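FTT_1639c (Francisella tularensis subsp. tularensis, PDB 7KZW) is of unknown function but is probably a membrane protein, represented here by its C-terminal part, a predominantly beta domain. Local coordinates at residues A[45-50]-A[80-85]; A[22-27]-A[120-125]. The protein carries 3 engineered substitutions. All coordinates share one frame; numbering follows the deposited sequence.

In the fold
Contacts 1 and 2 have their centres about 20 Å apart with the chain's centre between them, and in sequence the residues of contact 1 fall between the two segments of contact 2. Both draw on one mixed sheet. Contact 1 pairs two neighbouring strands at an outer end of it, with backbone hydrogen bonds, a mostly buried face and an opposite one with exposed residues. Contact 2 is largely buried and joins strands 21-27 and 114-123, which are not adjacent in the sheet, through side-chain packing, partly against backbone, and a bridging water, with no direct hydrogen bonds. Main-chain pairing thus carries the partly exposed contact, and side-chain packing with a water-linked asparagine the inner one.

Contact 1. Residues A[45-50]-A[80-85]; sequences PTEFLV and SFTAYL
V50 gives up the most surface here and runs alongside F81. Its CB sits over one face of the F81 ring, 3.9 Å from the centroid and offset toward the rim, a CH-pi contact, while CG1 reaches F81 CZ at 3.6 Å. CG of F81 occupies the crowded position between its backbone N and carbonyl carbon (chi1 54°), which lays the ring along the valine. The same pair is joined by its backbone: V50 N donates to F81 O at 2.8 Å, almost in line with the carbonyl bond, and F81 N returns a bond to V50 O.

F48 and A83 repeat this pairing, with F48 N to A83 O at 2.8 Å. Beyond it the F48 ring crosses L85 obliquely, CE1 coming to 3.6 Å from L85 CG. F48, V50, F81 and A83 share one face of the sheet, where L91 touches F48, A83 and L85.

Y84 flanks the end of the pairing. Its ring runs alongside E47, whose carboxylate plane stands at 89° to it; E47 CG lies 3.1 Å from Y84 OH, and a water bridges E47 OE2 and that hydroxyl. Lower on the ring, Y84 CD2 meets T46 O at 3.5 Å and P45 CB at 4.0 Å, both approaching obliquely. A second water spans the splayed backbones, donating to T46 O and accepting from L85 N.

L49 and T82, a non-hydrogen-bonded pair on the other face, complete a regular antiparallel arrangement in which strand 79-83, the outermost at this end of the sheet, is zipped onto strand 48-58.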
ATOM      1  N   PRO A  45     -16.730  -0.538  -8.039  1.00 18.49           N
ATOM      2  CA  PRO A  45     -15.411  -0.203  -7.453  1.00 16.32           C
ATOM      3  C   PRO A  45     -14.430   0.284  -8.505  1.00 18.05           C
ATOM      4  O   PRO A  45     -14.341  -0.264  -9.595  1.00 18.66           O
ATOM      5  CB  PRO A  45     -14.963  -1.521  -6.800  1.00 15.16           C
ATOM      6  CG  PRO A  45     -16.315  -2.312  -6.582  1.00 18.80           C
ATOM      7  CD  PRO A  45     -17.115  -1.942  -7.808  1.00 18.84           C
ATOM      8  N   THR A  46     -13.660   1.312  -8.157  1.00 15.44           N
ATOM      9  CA  THR A  46     -12.716   1.896  -9.088  1.00 17.80           C
ATOM     10  C   THR A  46     -11.495   0.980  -9.196  1.00 14.79           C
ATOM     11  O   THR A  46     -10.929   0.569  -8.168  1.00 15.58           O
ATOM     12  CB  THR A  46     -12.251   3.225  -8.511  1.00 17.33           C
ATOM     13  OG1 THR A  46     -13.395   4.093  -8.368  1.00 18.93           O
ATOM     14  CG2 THR A  46     -11.237   3.867  -9.471  1.00 21.96           C
ATOM     15  N   GLU A  47     -11.067   0.672 -10.420  1.00 13.55           N
ATOM     16  CA  GLU A  47      -9.837  -0.068 -10.648  1.00 14.32           C
ATOM     17  C   GLU A  47      -8.643   0.863 -10.458  1.00 15.74           C
ATOM     18  O   GLU A  47      -8.569   1.930 -11.100  1.00 17.12           O
ATOM     19  CB  GLU A  47      -9.760  -0.556 -12.111  1.00 21.15           C
ATOM     20  CG  GLU A  47     -10.047  -1.996 -12.280  1.00 25.09           C
ATOM     21  CD  GLU A  47      -9.975  -2.489 -13.723  1.00 20.51           C
ATOM     22  OE1 GLU A  47      -9.188  -1.994 -14.497  1.00 23.45           O
ATOM     23  OE2 GLU A  47     -10.856  -3.333 -14.059  1.00 29.26           O
ATOM     24  N   PHE A  48      -7.656   0.442  -9.676  1.00 11.39           N
ATOM     25  CA  PHE A  48      -6.350   1.085  -9.615  1.00 11.91           C
ATOM     26  C   PHE A  48      -5.350   0.233 -10.387  1.00 12.97           C
ATOM     27  O   PHE A  48      -5.261  -0.991 -10.145  1.00 14.23           O
ATOM     28  CB  PHE A  48      -5.870   1.228  -8.167  1.00 11.43           C
ATOM     29  CG  PHE A  48      -6.611   2.311  -7.412  1.00 11.00           C
ATOM     30  CD1 PHE A  48      -7.923   2.173  -7.036  1.00 12.33           C
ATOM     31  CD2 PHE A  48      -5.916   3.469  -7.021  1.00 12.17           C
ATOM     32  CE1 PHE A  48      -8.568   3.167  -6.312  1.00 13.31           C
ATOM     33  CE2 PHE A  48      -6.580   4.498  -6.287  1.00 13.23           C
ATOM     34  CZ  PHE A  48      -7.918   4.330  -5.952  1.00 13.77           C
ATOM     35  N   LEU A  49      -4.710   0.805 -11.401  1.00 10.65           N
ATOM     36  CA  LEU A  49      -3.743   0.109 -12.234  1.00 10.40           C
ATOM     37  C   LEU A  49      -2.402   0.554 -11.678  1.00 12.32           C
ATOM     38  O   LEU A  49      -2.060   1.746 -11.703  1.00 14.82           O
ATOM     39  CB  LEU A  49      -3.950   0.484 -13.689  1.00 10.48           C
ATOM     40  CG  LEU A  49      -5.374   0.183 -14.145  1.00 10.98           C
ATOM     41  CD1 LEU A  49      -5.495   0.709 -15.598  1.00 14.85           C
ATOM     42  CD2 LEU A  49      -5.708  -1.342 -14.128  1.00 12.05           C
ATOM     43  N   VAL A  50      -1.667  -0.378 -11.070  1.00 11.20           N
ATOM     44  CA  VAL A  50      -0.558  -0.043 -10.195  1.00 10.78           C
ATOM     45  C   VAL A  50       0.728  -0.602 -10.757  1.00 10.87           C
ATOM     46  O   VAL A  50       0.798  -1.753 -11.157  1.00 12.16           O
ATOM     47  CB  VAL A  50      -0.785  -0.570  -8.769  1.00 10.68           C
ATOM     48  CG1 VAL A  50       0.372  -0.031  -7.863  1.00 12.45           C
ATOM     49  CG2 VAL A  50      -2.153  -0.167  -8.250  1.00 11.38           C
ATOM     50  N   SER A  80       3.516  -5.057 -12.030  1.00 11.72           N
ATOM     51  CA  SER A  80       2.294  -4.296 -12.192  0.68 10.20           C
ATOM     52  C   SER A  80       1.103  -5.176 -11.828  1.00 11.11           C
ATOM     53  O   SER A  80       1.136  -6.408 -11.950  1.00 12.11           O
ATOM     54  CB  SER A  80       2.100  -3.772 -13.634  0.68 12.46           C
ATOM     55  OG  SER A  80       1.858  -4.826 -14.560  0.68 12.50           O
ATOM     56  N   PHE A  81       0.055  -4.530 -11.362  1.00 10.47           N
ATOM     57  CA  PHE A  81      -1.119  -5.291 -10.932  1.00 11.34           C
ATOM     58  C   PHE A  81      -2.349  -4.386 -10.891  1.00  9.93           C
ATOM     59  O   PHE A  81      -2.235  -3.153 -10.907  1.00 10.16           O
ATOM     60  CB  PHE A  81      -0.911  -5.975  -9.552  1.00 10.77           C
ATOM     61  CG  PHE A  81      -0.484  -5.022  -8.430  1.00  9.72           C
ATOM     62  CD1 PHE A  81       0.860  -4.674  -8.271  1.00 10.21           C
ATOM     63  CD2 PHE A  81      -1.413  -4.466  -7.559  1.00  9.63           C
ATOM     64  CE1 PHE A  81       1.246  -3.823  -7.261  1.00 12.80           C
ATOM     65  CE2 PHE A  81      -1.016  -3.601  -6.557  1.00 10.89           C
ATOM     66  CZ  PHE A  81       0.285  -3.283  -6.396  1.00 12.16           C
ATOM     67  N   THR A  82      -3.501  -5.017 -10.744  1.00 10.02           N
ATOM     68  CA  THR A  82      -4.778  -4.308 -10.549  1.00 10.01           C
ATOM     69  C   THR A  82      -5.211  -4.433  -9.106  1.00 10.20           C
ATOM     70  O   THR A  82      -5.164  -5.528  -8.546  1.00 10.43           O
ATOM     71  CB  THR A  82      -5.832  -4.939 -11.414  1.00 10.42           C
ATOM     72  OG1 THR A  82      -5.357  -5.045 -12.747  1.00 11.13           O
ATOM     73  CG2 THR A  82      -7.159  -4.067 -11.374  1.00 10.84           C
ATOM     74  N   ALA A  83      -5.595  -3.333  -8.497  1.00 11.26           N
ATOM     75  CA  ALA A  83      -5.988  -3.295  -7.079  1.00 10.36           C
ATOM     76  C   ALA A  83      -7.248  -2.478  -6.882  1.00 10.98           C
ATOM     77  O   ALA A  83      -7.589  -1.616  -7.708  1.00 11.50           O
ATOM     78  CB  ALA A  83      -4.883  -2.622  -6.258  1.00 11.24           C
ATOM     79  N   TYR A  84      -7.981  -2.796  -5.829  1.00 10.86           N
ATOM     80  CA  TYR A  84      -9.223  -2.135  -5.489  1.00 10.84           C
ATOM     81  C   TYR A  84      -9.155  -1.673  -4.056  1.00 10.97           C
ATOM     82  O   TYR A  84      -8.490  -2.276  -3.229  1.00 10.89           O
ATOM     83  CB  TYR A  84     -10.385  -3.124  -5.633  1.00 11.25           C
ATOM     84  CG  TYR A  84     -10.556  -3.567  -7.069  1.00 11.17           C
ATOM     85  CD1 TYR A  84      -9.865  -4.652  -7.571  1.00 11.99           C
ATOM     86  CD2 TYR A  84     -11.384  -2.850  -7.915  1.00 12.64           C
ATOM     87  CE1 TYR A  84     -10.009  -5.040  -8.914  1.00 12.30           C
ATOM     88  CE2 TYR A  84     -11.498  -3.199  -9.264  1.00 13.04           C
ATOM     89  CZ  TYR A  84     -10.840  -4.317  -9.711  1.00 11.75           C
ATOM     90  OH  TYR A  84     -10.965  -4.713 -11.047  1.00 14.87           O
ATOM     91  N   LEU A  85      -9.886  -0.605  -3.745  1.00 10.83           N
ATOM     92  CA  LEU A  85      -9.920  -0.108  -2.380  1.00 11.63           C
ATOM     93  C   LEU A  85     -10.792  -0.998  -1.501  1.00 11.71           C
ATOM     94  O   LEU A  85     -11.905  -1.380  -1.891  1.00 12.20           O
ATOM     95  CB  LEU A  85     -10.526   1.290  -2.379  1.00 11.56           C
ATOM     96  CG  LEU A  85      -9.642   2.383  -2.977  1.00 11.17           C
ATOM     97  CD1 LEU A  85     -10.453   3.662  -3.080  1.00 14.47           C
ATOM     98  CD2 LEU A  85      -8.395   2.612  -2.068  1.00 12.18           C
TER
HETATM   99  O   HOH W   1     -11.717   0.437  -5.635  1.00 15.51           O
HETATM  100  O   HOH W   2     -13.333  -4.083 -12.233  1.00 28.40           O

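Contact 2. Residues A[22-27]-A[120-125]; sequences AYNMFG and GNLSYL. Engineered in segment 22-27: M25 (natural residue Ile).
Van der Waals packing centres on L122, whose CG stands anti to the backbone N (chi1 -176°) so that the two methyls face strand 21-27. CD1 meets the amide of N24, 3.8 Å from ND2, the two side chains passing one another head to tail. The other methyl, CD2, lies against the backbone, 4.1 Å from Y23 CA. Further along, A22 and Y124 form the apolar pair, with A22 CB 4.2 Å from CD1 of the Y124 ring.

The polar contacts gather on N24, a buried residue. Its ND2 donates to Y23 O at 3.0 Å, a nearly straight bond at the hydrogen (167°) that reaches the carbonyl from above its plane, although the acceptor lies close to the plane of the amide. OD1 takes a bond from a water that also donates to N121 O at 2.8 Å, so a single water carries the polar link between the two strands. With both ends of the amide engaged, its rotation is well defined; ND2 also has a weak hydrogen bond to E127 OE2 in the terminal helix.

At the turn into that helix S123 is the N-cap, its OG accepting from V126 N. The axes of segments 22-27 and 120-123 approach to 7.6 Å, running roughly antiparallel (148°). Strand 6-16 lies between them in the sheet order, and N24 touches its L10 and H13. L122 also reaches I103 of strand 102-111 and L94 of strand 90-97, while Y124 of helix 124-127 rests on K17, M20 and S101 of loops.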
ATOM      1  N   ALA A  22       6.071  -4.915  11.222  1.00 12.73           N
ATOM      2  CA  ALA A  22       5.673  -3.516  11.155  1.00 11.63           C
ATOM      3  C   ALA A  22       4.949  -3.311   9.840  1.00 12.01           C
ATOM      4  O   ALA A  22       5.066  -4.129   8.906  1.00 12.77           O
ATOM      5  CB  ALA A  22       6.842  -2.537  11.338  1.00 13.48           C
ATOM      6  N   TYR A  23       4.197  -2.210   9.757  1.00 12.16           N
ATOM      7  CA  TYR A  23       3.460  -1.979   8.531  1.00 12.48           C
ATOM      8  C   TYR A  23       3.224  -0.507   8.289  1.00 11.55           C
ATOM      9  O   TYR A  23       3.285   0.350   9.194  1.00 12.52           O
ATOM     10  CB  TYR A  23       2.128  -2.741   8.520  1.00 14.09           C
ATOM     11  CG  TYR A  23       1.135  -2.125   9.450  1.00 16.03           C
ATOM     12  CD1 TYR A  23       0.249  -1.142   8.993  1.00 18.09           C
ATOM     13  CD2 TYR A  23       1.103  -2.464  10.802  1.00 16.54           C
ATOM     14  CE1 TYR A  23      -0.664  -0.559   9.863  1.00 21.46           C
ATOM     15  CE2 TYR A  23       0.189  -1.833  11.703  1.00 18.50           C
ATOM     16  CZ  TYR A  23      -0.674  -0.890  11.197  1.00 19.47           C
ATOM     17  OH  TYR A  23      -1.611  -0.275  12.038  1.00 24.48           O
ATOM     18  N   ASN A  24       2.964  -0.200   7.017  1.00 10.94           N
ATOM     19  CA  ASN A  24       2.391   1.081   6.581  1.00 11.57           C
ATOM     20  C   ASN A  24       1.151   0.735   5.767  1.00 11.73           C
ATOM     21  O   ASN A  24       1.208  -0.127   4.860  1.00 13.37           O
ATOM     22  CB  ASN A  24       3.328   1.866   5.645  1.00 12.50           C
ATOM     23  CG  ASN A  24       4.439   2.675   6.346  1.00 11.93           C
ATOM     24  OD1 ASN A  24       5.100   3.475   5.683  1.00 16.92           O
ATOM     25  ND2 ASN A  24       4.576   2.572   7.697  1.00 14.21           N
HETATM   26  N   MSE A  25       0.028   1.398   6.042  1.00 11.76           N
HETATM   27  CA  MSE A  25      -1.191   1.227   5.259  1.00 11.65           C
HETATM   28  C   MSE A  25      -1.407   2.491   4.438  1.00 12.16           C
HETATM   29  O   MSE A  25      -1.466   3.577   5.017  1.00 13.40           O
HETATM   30  CB  MSE A  25      -2.376   1.036   6.213  1.00 12.83           C
HETATM   31  CG  MSE A  25      -3.682   0.746   5.531  1.00 15.24           C
HETATM   32 SE   MSE A  25      -3.737  -0.995   4.734  0.42 16.07          SE
HETATM   33  CE  MSE A  25      -3.997  -2.069   6.309  1.00 20.20           C
ATOM     34  N   PHE A  26      -1.528   2.330   3.123  1.00 10.95           N
ATOM     35  CA  PHE A  26      -1.760   3.442   2.213  1.00 11.83           C
ATOM     36  C   PHE A  26      -3.186   3.416   1.716  1.00 11.66           C
ATOM     37  O   PHE A  26      -3.734   2.325   1.437  1.00 12.60           O
ATOM     38  CB  PHE A  26      -0.807   3.365   1.029  1.00 12.51           C
ATOM     39  CG  PHE A  26       0.637   3.387   1.438  1.00 11.90           C
ATOM     40  CD1 PHE A  26       1.222   4.572   1.808  1.00 13.42           C
ATOM     41  CD2 PHE A  26       1.387   2.224   1.519  1.00 12.39           C
ATOM     42  CE1 PHE A  26       2.557   4.626   2.207  1.00 15.07           C
ATOM     43  CE2 PHE A  26       2.717   2.253   1.906  1.00 14.81           C
ATOM     44  CZ  PHE A  26       3.299   3.443   2.261  1.00 14.55           C
ATOM     45  N   GLY A  27      -3.794   4.589   1.578  1.00 13.23           N
ATOM     46  CA  GLY A  27      -5.161   4.688   1.107  1.00 14.35           C
ATOM     47  C   GLY A  27      -5.705   6.077   1.404  1.00 15.30           C
ATOM     48  O   GLY A  27      -4.939   7.006   1.639  1.00 18.10           O
ATOM     49  N   GLY A 120       9.439   5.570  -0.994  1.00 12.61           N
ATOM     50  CA  GLY A 120       9.657   5.465   0.428  1.00 13.32           C
ATOM     51  C   GLY A 120      10.454   4.228   0.806  1.00 12.85           C
ATOM     52  O   GLY A 120      11.001   3.523  -0.048  1.00 11.83           O
ATOM     53  N   ASN A 121      10.596   4.055   2.112  1.00 12.18           N
ATOM     54  CA  ASN A 121      11.292   2.940   2.720  1.00 11.62           C
ATOM     55  C   ASN A 121      10.479   2.491   3.925  1.00 14.28           C
ATOM     56  O   ASN A 121       9.849   3.312   4.602  1.00 15.14           O
ATOM     57  CB  ASN A 121      12.685   3.423   3.241  1.00 11.98           C
ATOM     58  CG  ASN A 121      13.367   2.433   4.111  1.00 13.13           C
ATOM     59  OD1 ASN A 121      13.120   2.377   5.334  1.00 15.99           O
ATOM     60  ND2 ASN A 121      14.209   1.579   3.516  1.00 13.51           N
ATOM     61  N   LEU A 122      10.492   1.188   4.196  1.00 11.42           N
ATOM     62  CA  LEU A 122      10.005   0.677   5.480  1.00 10.95           C
ATOM     63  C   LEU A 122      11.055  -0.274   6.021  1.00 11.65           C
ATOM     64  O   LEU A 122      11.620  -1.085   5.267  1.00 11.16           O
ATOM     65  CB  LEU A 122       8.721  -0.114   5.250  1.00 13.58           C
ATOM     66  CG  LEU A 122       8.022  -0.633   6.490  1.00 20.08           C
ATOM     67  CD1 LEU A 122       7.657   0.433   7.442  1.00 20.38           C
ATOM     68  CD2 LEU A 122       6.746  -1.449   6.056  1.00 23.80           C
ATOM     69  N   SER A 123      11.288  -0.170   7.334  1.00 11.78           N
ATOM     70  CA  SER A 123      12.113  -1.164   8.004  1.00 12.14           C
ATOM     71  C   SER A 123      11.578  -1.387   9.397  1.00 12.42           C
ATOM     72  O   SER A 123      10.991  -0.488  10.006  1.00 12.67           O
ATOM     73  CB  SER A 123      13.598  -0.770   8.129  1.00 13.55           C
ATOM     74  OG  SER A 123      13.712   0.336   9.016  1.00 14.00           O
ATOM     75  N   TYR A 124      11.754  -2.609   9.912  1.00 13.55           N
ATOM     76  CA  TYR A 124      11.305  -2.857  11.270  1.00 13.54           C
ATOM     77  C   TYR A 124      12.044  -1.927  12.236  1.00 13.82           C
ATOM     78  O   TYR A 124      11.442  -1.389  13.181  1.00 14.10           O
ATOM     79  CB  TYR A 124      11.491  -4.337  11.660  1.00 14.97           C
ATOM     80  CG  TYR A 124      11.094  -4.537  13.086  1.00 15.46           C
ATOM     81  CD1 TYR A 124       9.750  -4.719  13.454  1.00 14.89           C
ATOM     82  CD2 TYR A 124      12.059  -4.496  14.076  1.00 16.54           C
ATOM     83  CE1 TYR A 124       9.380  -4.835  14.776  1.00 16.37           C
ATOM     84  CE2 TYR A 124      11.680  -4.594  15.437  1.00 17.40           C
ATOM     85  CZ  TYR A 124      10.341  -4.765  15.752  1.00 17.39           C
ATOM     86  OH  TYR A 124       9.992  -4.888  17.099  1.00 22.24           O
ATOM     87  N   LEU A 125      13.346  -1.741  12.027  1.00 14.02           N
ATOM     88  CA  LEU A 125      14.146  -0.903  12.952  1.00 14.99           C
ATOM     89  C   LEU A 125      13.558   0.497  13.061  1.00 16.30           C
ATOM     90  O   LEU A 125      13.314   1.015  14.160  1.00 19.24           O
ATOM     91  CB  LEU A 125      15.598  -0.865  12.478  1.00 14.84           C
ATOM     92  CG  LEU A 125      16.569   0.027  13.278  1.00 17.42           C
ATOM     93  CD1 LEU A 125      16.609  -0.373  14.723  1.00 23.58           C
ATOM     94  CD2 LEU A 125      17.931  -0.069  12.609  1.00 23.34           C
TER
HETATM   95  O   HOH W   3       7.102   3.143   3.897  1.00 18.86           O